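Local coordinates for protein plantacyanin (Spinacia oleracea, PDB 1F56) that probably carries single electrons through one bound copper ion, as expected of a small basic blue cupredoxin of the phytocyanin family, at residues V24-Y29 / Q60-L65; Q33-A38 / F72-P77; R67-F72 / K85-A90. All coordinates share one frame; numbering follows the deposited sequence.

The three contacts belong to one cupredoxin sandwich. Contact 1 lies in one sheet. Contacts 2 and 3 lie in the other and share strand 68-73, so Phe72 takes part in both. The centre of contact 1 is about 13 Å from the centres of contacts 2 and 3, which are about 15 Å apart. Phe27 CZ meets Phe72 CG at 3.9 Å, joining the sheets across the core. The copper sits at the loop end of contact 2, bound there by His34 and Cys74. The side chain of Tyr29, in contact 1, comes within about 7 Å of it. Lys85, in contact 3, follows the ligand Met84 in the chain.

Contact 1 of 3, residues V24-Y29 / Q60-L65; sequences VLVFKY and QDRIKL
Tyr29 and Asp61 meet at one end of the pairing of 24-29 with 60-65. Tyr29 OH donates to Asp61 OD2; the modelled 2.5 Å is very short, and that exact length is doubtful. OD2 lies at the ring edge, in the ring plane, and the carboxylate is turned 48° from that plane. Tyr29 CG sits between its backbone N and carbonyl carbon (chi1 56°), which helps bring the ring over to Asp61. The other carboxylate oxygen, OD1, is hydrogen-bonded to Ser58 OG, so both oxygens of this buried group have partners. Gln60 N is hydrogen-bonded to the same Ser58 OG. The backbones pair in antiparallel fashion. Leu25 N donates to Ile63 O at 2.8 Å, and Ile63 N returns a bond to Leu25 O at 2.9 Å. Both are nearly straight. Phe27 N gives to Asp61 O at 2.9 Å. Asp61 N reaches back to Phe27 O at 3.1 Å, with a more bent N-H...O angle of 137°. This end of the ladder is a classic beta bulge: Gln60 and Asp61 both face Phe27. Strand 60-64 is an edge of its cupredoxin sheet. Strand 24-28 bonds on its other side to strand 2-6, through Val24, Val26 and Lys28. On the core side, Phe27 CE1 packs on Ile63 CD1 at 3.9 Å. Leu25 CD1 touches Leu65 CD2 at 3.8 Å, the two leucines crossing at about a right angle. On the face with Val24 and Val26, Arg62 lays its guanidinium over Val26, whose CG2 sits 4.2 Å from the guanidinium plane, over its centre.

Contact 2 of 3, residues Q33-A38 / F72-P77; sequences QHNVVA and FICSFP. With CU1 (copper (I) ion), chain F.
Asn35 and Phe76 lie against each other beside the copper, and each has much of its surface buried here. The Asn35 amide and the Phe76 ring are turned 41° from each other. The Asn35 amide is wedged between the ring and the backbone of 74-75. Its OD1 accepts a hydrogen bond from Ser75 N at 2.9 Å, in the carbonyl plane and on a lone pair. Its CG sits between backbone N and carbonyl carbon (chi1 69°), which turns the amide toward Ser75. Asn35 N gives a weak hydrogen bond to Cys74 SG at 3.6 Å. Cys74 SG also binds the copper at 2.2 Å, so Asn35 is a second-shell residue. The weak N-H contact probably helps tune the thiolate, as in related cupredoxins. His34 ND1 binds the same ion at 2.0 Å, with SG at the edge of the imidazole. His79 and Met84 complete this type 1 blue copper site at the loop end of the sandwich. Phe76 covers the backbone of 33-35. Asn35 N stands 4.1 Å over one face of its ring, offset toward the rim. Gln33 O lies at the ring edge near CD2, and His34 CA is 3.4 Å from Phe76 CE2. An alanine at Phe76 would probably open a gap beside His34 and leave the Asn35 amide freer to turn. Further along, Val37 and Ile73 form a hydrogen-bonded antiparallel pair, Val37 N donating to Ile73 O at 2.9 Å and Ile73 N to Val37 O. On the core side, Val36 CG1 packs on Phe72 CD2 at 3.8 Å.

Contact 3 of 3, residues R67-F72 / K85-A90; sequences RGQNYF and KIAINA
Asn70 pairs with Ile88 in the middle of a beta hairpin, strands 68-73 and 85-90, whose connecting loop carries the copper ligands Cys74, His79 and Met84. Strand 85-90 is an edge of the second sandwich sheet. Asn70 CB lies 3.8 Å from Ile88 O and close to Ile88 CB. With CG anti to the carbonyl carbon (chi1 -68°), the amide is carried toward 65-66 and Ala90. At the tip, Asn70 ND2 packs on Ala90 CB at 3.7 Å but is hydrogen-bonded to Thr66 O. OD1 is hydrogen-bonded to a residue adjoining the segments and lies near Leu65 CA. Both polar atoms of the amide thus have hydrogen-bond partners next to the segments. Backbone bonds run the length of the ladder. Gly68 N donates to Ala90 O at 2.7 Å and Ala90 N returns to Gly68 O. Asn70 with Ile88 and Phe72 with Ile86 do likewise. Gly68 has backbone angles at which a CB would press on the preceding carbonyl oxygen. On the core side, Phe72 CB meets Ile86 CG1 at 4.1 Å. On the other face, Tyr71 also meets Tyr44, and its ring atoms CD1 and CE1 each lie 3.6 Å from Ala87 CB.

Contact 1 of 3, residues V24-Y29 / Q60-L65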
loop_
_atom_site.group_PDB
_atom_site.type_symbol
_atom_site.label_atom_id
_atom_site.label_comp_id
_atom_site.label_asym_id
_atom_site.label_seq_id
_atom_site.Cartn_x
_atom_site.Cartn_y
_atom_site.Cartn_z
ATOM N N VAL A 24 5.568 -3.157 10.560
ATOM C CA VAL A 24 6.221 -2.437 9.475
ATOM C C VAL A 24 6.027 -3.237 8.179
ATOM O O VAL A 24 6.334 -4.427 8.124
ATOM C CB VAL A 24 7.751 -2.288 9.741
ATOM C CG1 VAL A 24 8.426 -1.545 8.578
ATOM C CG2 VAL A 24 7.991 -1.553 11.074
ATOM N N LEU A 25 5.483 -2.602 7.150
ATOM C CA LEU A 25 5.327 -3.276 5.854
ATOM C C LEU A 25 6.464 -2.781 4.969
ATOM O O LEU A 25 6.773 -1.583 4.951
ATOM C CB LEU A 25 4.005 -2.909 5.180
ATOM C CG LEU A 25 2.708 -3.386 5.852
ATOM C CD1 LEU A 25 1.518 -3.120 4.932
ATOM C CD2 LEU A 25 2.819 -4.867 6.169
ATOM N N VAL A 26 7.099 -3.688 4.242
ATOM C CA VAL A 26 8.158 -3.269 3.354
ATOM C C VAL A 26 7.701 -3.557 1.932
ATOM O O VAL A 26 7.641 -4.719 1.511
ATOM C CB VAL A 26 9.491 -4.007 3.631
ATOM C CG1 VAL A 26 10.591 -3.412 2.722
ATOM C CG2 VAL A 26 9.904 -3.858 5.121
ATOM N N PHE A 27 7.352 -2.498 1.201
ATOM C CA PHE A 27 6.900 -2.636 -0.177
ATOM C C PHE A 27 8.120 -2.793 -1.085
ATOM O O PHE A 27 8.979 -1.893 -1.183
ATOM C CB PHE A 27 6.066 -1.415 -0.600
ATOM C CG PHE A 27 4.753 -1.301 0.125
ATOM C CD1 PHE A 27 4.697 -0.774 1.416
ATOM C CD2 PHE A 27 3.577 -1.745 -0.471
ATOM C CE1 PHE A 27 3.488 -0.691 2.105
ATOM C CE2 PHE A 27 2.353 -1.667 0.208
ATOM C CZ PHE A 27 2.314 -1.136 1.503
ATOM N N LYS A 28 8.188 -3.941 -1.751
ATOM C CA LYS A 28 9.313 -4.253 -2.620
ATOM C C LYS A 28 8.905 -4.321 -4.075
ATOM O O LYS A 28 7.922 -4.993 -4.425
ATOM C CB LYS A 28 9.957 -5.575 -2.188
ATOM C CG LYS A 28 10.494 -5.535 -0.763
ATOM C CD LYS A 28 11.526 -6.615 -0.517
ATOM C CE LYS A 28 12.325 -6.310 0.736
ATOM N NZ LYS A 28 13.399 -7.309 0.979
ATOM N N TYR A 29 9.667 -3.603 -4.907
ATOM C CA TYR A 29 9.424 -3.525 -6.343
ATOM C C TYR A 29 10.594 -2.777 -6.989
ATOM O O TYR A 29 11.509 -2.317 -6.292
ATOM C CB TYR A 29 8.112 -2.776 -6.616
ATOM C CG TYR A 29 8.081 -1.391 -5.996
ATOM C CD1 TYR A 29 7.725 -1.209 -4.659
ATOM C CD2 TYR A 29 8.449 -0.263 -6.737
ATOM C CE1 TYR A 29 7.737 0.070 -4.073
ATOM C CE2 TYR A 29 8.469 1.020 -6.156
ATOM C CZ TYR A 29 8.113 1.174 -4.829
ATOM O OH TYR A 29 8.147 2.426 -4.254
ATOM N N GLN A 60 11.677 -0.131 -1.905
ATOM C CA GLN A 60 11.797 -0.851 -0.633
ATOM C C GLN A 60 11.385 0.126 0.464
ATOM O O GLN A 60 12.174 0.474 1.344
ATOM C CB GLN A 60 13.232 -1.344 -0.396
ATOM C CG GLN A 60 14.305 -0.429 -0.942
ATOM C CD GLN A 60 15.690 -0.837 -0.487
ATOM O OE1 GLN A 60 16.048 -2.019 -0.528
ATOM N NE2 GLN A 60 16.482 0.141 -0.054
ATOM N N ASP A 61 10.128 0.554 0.384
ATOM C CA ASP A 61 9.550 1.520 1.300
ATOM C C ASP A 61 9.083 0.880 2.604
ATOM O O ASP A 61 8.313 -0.079 2.588
ATOM C CB ASP A 61 8.369 2.217 0.604
ATOM C CG ASP A 61 8.746 2.771 -0.760
ATOM O OD1 ASP A 61 9.705 3.569 -0.818
ATOM O OD2 ASP A 61 8.111 2.410 -1.776
ATOM N N ARG A 62 9.563 1.416 3.725
ATOM C CA ARG A 62 9.200 0.926 5.047
ATOM C C ARG A 62 8.101 1.813 5.596
ATOM O O ARG A 62 8.312 2.989 5.849
ATOM C CB ARG A 62 10.393 0.979 6.000
ATOM C CG ARG A 62 11.443 -0.071 5.737
ATOM C CD ARG A 62 12.567 0.023 6.749
ATOM N NE ARG A 62 13.145 -1.291 7.011
ATOM C CZ ARG A 62 12.643 -2.169 7.874
ATOM N NH1 ARG A 62 11.554 -1.868 8.567
ATOM N NH2 ARG A 62 13.221 -3.353 8.032
ATOM N N ILE A 63 6.927 1.240 5.789
ATOM C CA ILE A 63 5.810 2.005 6.301
ATOM C C ILE A 63 5.193 1.308 7.518
ATOM O O ILE A 63 4.854 0.125 7.468
ATOM C CB ILE A 63 4.746 2.165 5.208
ATOM C CG1 ILE A 63 5.380 2.816 3.973
ATOM C CG2 ILE A 63 3.577 2.995 5.731
ATOM C CD1 ILE A 63 4.406 3.040 2.832
ATOM N N LYS A 64 5.062 2.049 8.614
ATOM C CA LYS A 64 4.466 1.514 9.829
ATOM C C LYS A 64 2.943 1.639 9.782
ATOM O O LYS A 64 2.410 2.646 9.331
ATOM C CB LYS A 64 5.048 2.240 11.041
ATOM C CG LYS A 64 6.578 2.112 11.098
ATOM C CD LYS A 64 7.174 2.744 12.339
ATOM C CE LYS A 64 8.685 2.565 12.355
ATOM N NZ LYS A 64 9.330 3.273 13.500
ATOM N N LEU A 65 2.247 0.597 10.221
ATOM C CA LEU A 65 0.785 0.580 10.231
ATOM C C LEU A 65 0.213 1.261 11.470
ATOM O O LEU A 65 0.772 1.135 12.548
ATOM C CB LEU A 65 0.292 -0.859 10.205
ATOM C CG LEU A 65 0.675 -1.689 8.978
ATOM C CD1 LEU A 65 0.049 -3.088 9.084
ATOM C CD2 LEU A 65 0.187 -0.967 7.727
#

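Contact 2 of 3, residues Q33-A38 / F72-P77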
loop_
_atom_site.group_PDB
_atom_site.type_symbol
_atom_site.label_atom_id
_atom_site.label_comp_id
_atom_site.label_asym_id
_atom_site.label_seq_id
_atom_site.Cartn_x
_atom_site.Cartn_y
_atom_site.Cartn_z
ATOM N N GLN A 33 9.058 1.871 -11.479
ATOM C CA GLN A 33 7.965 1.158 -12.137
ATOM C C GLN A 33 6.628 1.264 -11.429
ATOM O O GLN A 33 5.577 0.997 -12.029
ATOM C CB GLN A 33 8.336 -0.316 -12.310
ATOM C CG GLN A 33 9.496 -0.524 -13.280
ATOM C CD GLN A 33 9.635 -1.966 -13.737
ATOM O OE1 GLN A 33 10.416 -2.265 -14.641
ATOM N NE2 GLN A 33 8.879 -2.867 -13.109
ATOM N N HIS A 34 6.676 1.642 -10.154
ATOM C CA HIS A 34 5.473 1.803 -9.332
ATOM C C HIS A 34 5.774 2.813 -8.223
ATOM O O HIS A 34 6.897 3.306 -8.085
ATOM C CB HIS A 34 5.092 0.477 -8.625
ATOM C CG HIS A 34 4.839 -0.670 -9.548
ATOM N ND1 HIS A 34 3.675 -0.804 -10.269
ATOM C CD2 HIS A 34 5.614 -1.729 -9.886
ATOM C CE1 HIS A 34 3.743 -1.890 -11.020
ATOM N NE2 HIS A 34 4.910 -2.468 -10.808
ATOM N N ASN A 35 4.750 3.102 -7.434
ATOM C CA ASN A 35 4.890 3.948 -6.267
ATOM C C ASN A 35 3.876 3.428 -5.249
ATOM O O ASN A 35 3.040 2.562 -5.574
ATOM C CB ASN A 35 4.666 5.431 -6.607
ATOM C CG ASN A 35 3.240 5.755 -6.964
ATOM O OD1 ASN A 35 2.365 4.893 -6.970
ATOM N ND2 ASN A 35 2.995 7.024 -7.263
ATOM N N VAL A 36 3.989 3.902 -4.009
ATOM C CA VAL A 36 3.074 3.517 -2.947
ATOM C C VAL A 36 2.518 4.808 -2.351
ATOM O O VAL A 36 3.263 5.624 -1.833
ATOM C CB VAL A 36 3.781 2.739 -1.830
ATOM C CG1 VAL A 36 2.752 2.296 -0.789
ATOM C CG2 VAL A 36 4.536 1.546 -2.423
ATOM N N VAL A 37 1.210 4.993 -2.447
ATOM C CA VAL A 37 0.582 6.188 -1.913
ATOM C C VAL A 37 -0.359 5.757 -0.786
ATOM O O VAL A 37 -1.199 4.878 -1.000
ATOM C CB VAL A 37 -0.230 6.923 -3.016
ATOM C CG1 VAL A 37 -0.738 8.271 -2.485
ATOM C CG2 VAL A 37 0.650 7.136 -4.263
ATOM N N ALA A 38 -0.194 6.352 0.400
ATOM C CA ALA A 38 -1.045 6.058 1.553
ATOM C C ALA A 38 -2.244 6.978 1.414
ATOM O O ALA A 38 -2.108 8.199 1.469
ATOM C CB ALA A 38 -0.290 6.350 2.879
ATOM N N PHE A 72 -3.545 1.599 0.739
ATOM C CA PHE A 72 -2.427 1.956 -0.131
ATOM C C PHE A 72 -2.794 1.664 -1.580
ATOM O O PHE A 72 -3.489 0.691 -1.834
ATOM C CB PHE A 72 -1.172 1.141 0.216
ATOM C CG PHE A 72 -0.727 1.275 1.637
ATOM C CD1 PHE A 72 -1.236 0.428 2.619
ATOM C CD2 PHE A 72 0.214 2.239 1.999
ATOM C CE1 PHE A 72 -0.808 0.532 3.946
ATOM C CE2 PHE A 72 0.641 2.346 3.325
ATOM C CZ PHE A 72 0.129 1.490 4.295
ATOM N N ILE A 73 -2.341 2.504 -2.517
ATOM C CA ILE A 73 -2.588 2.270 -3.948
ATOM C C ILE A 73 -1.338 2.696 -4.711
ATOM O O ILE A 73 -0.459 3.374 -4.159
ATOM C CB ILE A 73 -3.790 3.127 -4.519
ATOM C CG1 ILE A 73 -3.458 4.628 -4.466
ATOM C CG2 ILE A 73 -5.074 2.856 -3.731
ATOM C CD1 ILE A 73 -4.535 5.527 -5.089
ATOM N N CYS A 74 -1.229 2.259 -5.960
ATOM C CA CYS A 74 -0.134 2.702 -6.820
ATOM C C CYS A 74 -0.916 3.712 -7.625
ATOM O O CYS A 74 -2.024 3.413 -8.060
ATOM C CB CYS A 74 0.353 1.613 -7.771
ATOM S SG CYS A 74 1.573 2.267 -8.948
ATOM N N SER A 75 -0.371 4.895 -7.837
ATOM C CA SER A 75 -1.140 5.903 -8.569
ATOM C C SER A 75 -0.844 6.042 -10.076
ATOM O O SER A 75 -1.495 6.828 -10.764
ATOM C CB SER A 75 -0.945 7.259 -7.898
ATOM O OG SER A 75 0.412 7.633 -8.026
ATOM N N PHE A 76 0.125 5.306 -10.594
ATOM C CA PHE A 76 0.422 5.421 -12.021
ATOM C C PHE A 76 -0.814 4.993 -12.820
ATOM O O PHE A 76 -1.577 4.138 -12.382
ATOM C CB PHE A 76 1.637 4.563 -12.393
ATOM C CG PHE A 76 2.925 4.970 -11.700
ATOM C CD1 PHE A 76 3.011 6.156 -10.976
ATOM C CD2 PHE A 76 4.072 4.193 -11.841
ATOM C CE1 PHE A 76 4.238 6.570 -10.404
ATOM C CE2 PHE A 76 5.296 4.590 -11.280
ATOM C CZ PHE A 76 5.373 5.788 -10.559
ATOM N N PRO A 77 -1.038 5.606 -14.001
ATOM C CA PRO A 77 -2.179 5.318 -14.878
ATOM C C PRO A 77 -2.397 3.844 -15.147
ATOM O O PRO A 77 -1.499 3.171 -15.623
ATOM C CB PRO A 77 -1.837 6.073 -16.156
ATOM C CG PRO A 77 -1.011 7.205 -15.671
ATOM C CD PRO A 77 -0.129 6.583 -14.633
HETATM CU CU CU1 F . 2.122 0.500 -10.089
#

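Contact 3 of 3, residues R67-F72 / K85-A90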
loop_
_atom_site.group_PDB
_atom_site.type_symbol
_atom_site.label_atom_id
_atom_site.label_comp_id
_atom_site.label_asym_id
_atom_site.label_seq_id
_atom_site.Cartn_x
_atom_site.Cartn_y
_atom_site.Cartn_z
ATOM N N ARG A 67 -3.182 1.832 14.065
ATOM C CA ARG A 67 -4.321 1.026 14.467
ATOM C C ARG A 67 -5.541 1.296 13.581
ATOM O O ARG A 67 -5.902 2.453 13.321
ATOM C CB ARG A 67 -4.662 1.296 15.933
ATOM C CG ARG A 67 -5.736 0.365 16.503
ATOM C CD ARG A 67 -5.739 0.412 18.030
ATOM N NE ARG A 67 -6.711 -0.508 18.618
ATOM C CZ ARG A 67 -8.027 -0.305 18.623
ATOM N NH1 ARG A 67 -8.539 0.790 18.073
ATOM N NH2 ARG A 67 -8.837 -1.194 19.187
ATOM N N GLY A 68 -6.186 0.227 13.133
ATOM C CA GLY A 68 -7.346 0.375 12.277
ATOM C C GLY A 68 -7.007 0.158 10.805
ATOM O O GLY A 68 -6.058 -0.564 10.473
ATOM N N GLN A 69 -7.778 0.788 9.923
ATOM C CA GLN A 69 -7.572 0.637 8.489
ATOM C C GLN A 69 -6.410 1.465 7.920
ATOM O O GLN A 69 -6.187 2.622 8.305
ATOM C CB GLN A 69 -8.873 0.962 7.752
ATOM C CG GLN A 69 -10.046 0.047 8.124
ATOM C CD GLN A 69 -9.856 -1.380 7.638
ATOM O OE1 GLN A 69 -9.797 -1.637 6.434
ATOM N NE2 GLN A 69 -9.758 -2.315 8.570
ATOM N N ASN A 70 -5.660 0.830 7.025
ATOM C CA ASN A 70 -4.512 1.428 6.345
ATOM C C ASN A 70 -4.705 1.091 4.874
ATOM O O ASN A 70 -4.728 -0.086 4.508
ATOM C CB ASN A 70 -3.220 0.784 6.833
ATOM C CG ASN A 70 -2.908 1.117 8.292
ATOM O OD1 ASN A 70 -2.122 2.017 8.579
ATOM N ND2 ASN A 70 -3.528 0.390 9.213
ATOM N N TYR A 71 -4.826 2.112 4.037
ATOM C CA TYR A 71 -5.063 1.925 2.604
ATOM C C TYR A 71 -3.875 2.370 1.772
ATOM O O TYR A 71 -3.272 3.408 2.050
ATOM C CB TYR A 71 -6.283 2.752 2.163
ATOM C CG TYR A 71 -7.564 2.445 2.903
ATOM C CD1 TYR A 71 -8.304 1.298 2.611
ATOM C CD2 TYR A 71 -8.038 3.301 3.908
ATOM C CE1 TYR A 71 -9.486 1.000 3.301
ATOM C CE2 TYR A 71 -9.226 3.009 4.605
ATOM C CZ TYR A 71 -9.936 1.863 4.296
ATOM O OH TYR A 71 -11.087 1.564 4.994
ATOM N N PHE A 72 -3.545 1.599 0.739
ATOM C CA PHE A 72 -2.427 1.956 -0.131
ATOM C C PHE A 72 -2.794 1.664 -1.580
ATOM O O PHE A 72 -3.489 0.691 -1.834
ATOM C CB PHE A 72 -1.172 1.141 0.216
ATOM C CG PHE A 72 -0.727 1.275 1.637
ATOM C CD1 PHE A 72 -1.236 0.428 2.619
ATOM C CD2 PHE A 72 0.214 2.239 1.999
ATOM C CE1 PHE A 72 -0.808 0.532 3.946
ATOM C CE2 PHE A 72 0.641 2.346 3.325
ATOM C CZ PHE A 72 0.129 1.490 4.295
ATOM N N LYS A 85 -3.839 -2.114 -5.197
ATOM C CA LYS A 85 -4.407 -1.401 -4.056
ATOM C C LYS A 85 -4.637 -2.428 -2.947
ATOM O O LYS A 85 -4.951 -3.586 -3.239
ATOM C CB LYS A 85 -5.752 -0.760 -4.438
ATOM C CG LYS A 85 -6.783 -1.807 -4.843
ATOM C CD LYS A 85 -8.209 -1.329 -4.673
ATOM C CE LYS A 85 -8.647 -0.376 -5.751
ATOM N NZ LYS A 85 -10.097 -0.039 -5.583
ATOM N N ILE A 86 -4.454 -2.025 -1.692
ATOM C CA ILE A 86 -4.715 -2.929 -0.581
ATOM C C ILE A 86 -5.214 -2.180 0.632
ATOM O O ILE A 86 -4.888 -1.007 0.845
ATOM C CB ILE A 86 -3.480 -3.739 -0.128
ATOM C CG1 ILE A 86 -2.310 -2.807 0.161
ATOM C CG2 ILE A 86 -3.140 -4.792 -1.159
ATOM C CD1 ILE A 86 -1.105 -3.532 0.764
ATOM N N ALA A 87 -6.030 -2.876 1.414
ATOM C CA ALA A 87 -6.594 -2.349 2.637
ATOM C C ALA A 87 -6.162 -3.355 3.697
ATOM O O ALA A 87 -6.469 -4.547 3.598
ATOM C CB ALA A 87 -8.108 -2.291 2.537
ATOM N N ILE A 88 -5.418 -2.878 4.689
ATOM C CA ILE A 88 -4.929 -3.721 5.775
ATOM C C ILE A 88 -5.604 -3.266 7.067
ATOM O O ILE A 88 -5.643 -2.065 7.350
ATOM C CB ILE A 88 -3.401 -3.552 5.947
ATOM C CG1 ILE A 88 -2.683 -3.922 4.652
ATOM C CG2 ILE A 88 -2.895 -4.389 7.135
ATOM C CD1 ILE A 88 -2.880 -5.351 4.233
ATOM N N ASN A 89 -6.160 -4.209 7.827
ATOM C CA ASN A 89 -6.781 -3.887 9.112
ATOM C C ASN A 89 -5.744 -4.218 10.176
ATOM O O ASN A 89 -5.457 -5.388 10.428
ATOM C CB ASN A 89 -8.036 -4.724 9.355
ATOM C CG ASN A 89 -8.731 -4.372 10.676
ATOM O OD1 ASN A 89 -9.580 -5.113 11.161
ATOM N ND2 ASN A 89 -8.377 -3.238 11.246
ATOM N N ALA A 90 -5.162 -3.192 10.787
ATOM C CA ALA A 90 -4.153 -3.408 11.813
ATOM C C ALA A 90 -4.837 -3.356 13.182
ATOM O O ALA A 90 -5.279 -2.293 13.619
ATOM C CB ALA A 90 -3.073 -2.341 11.717
#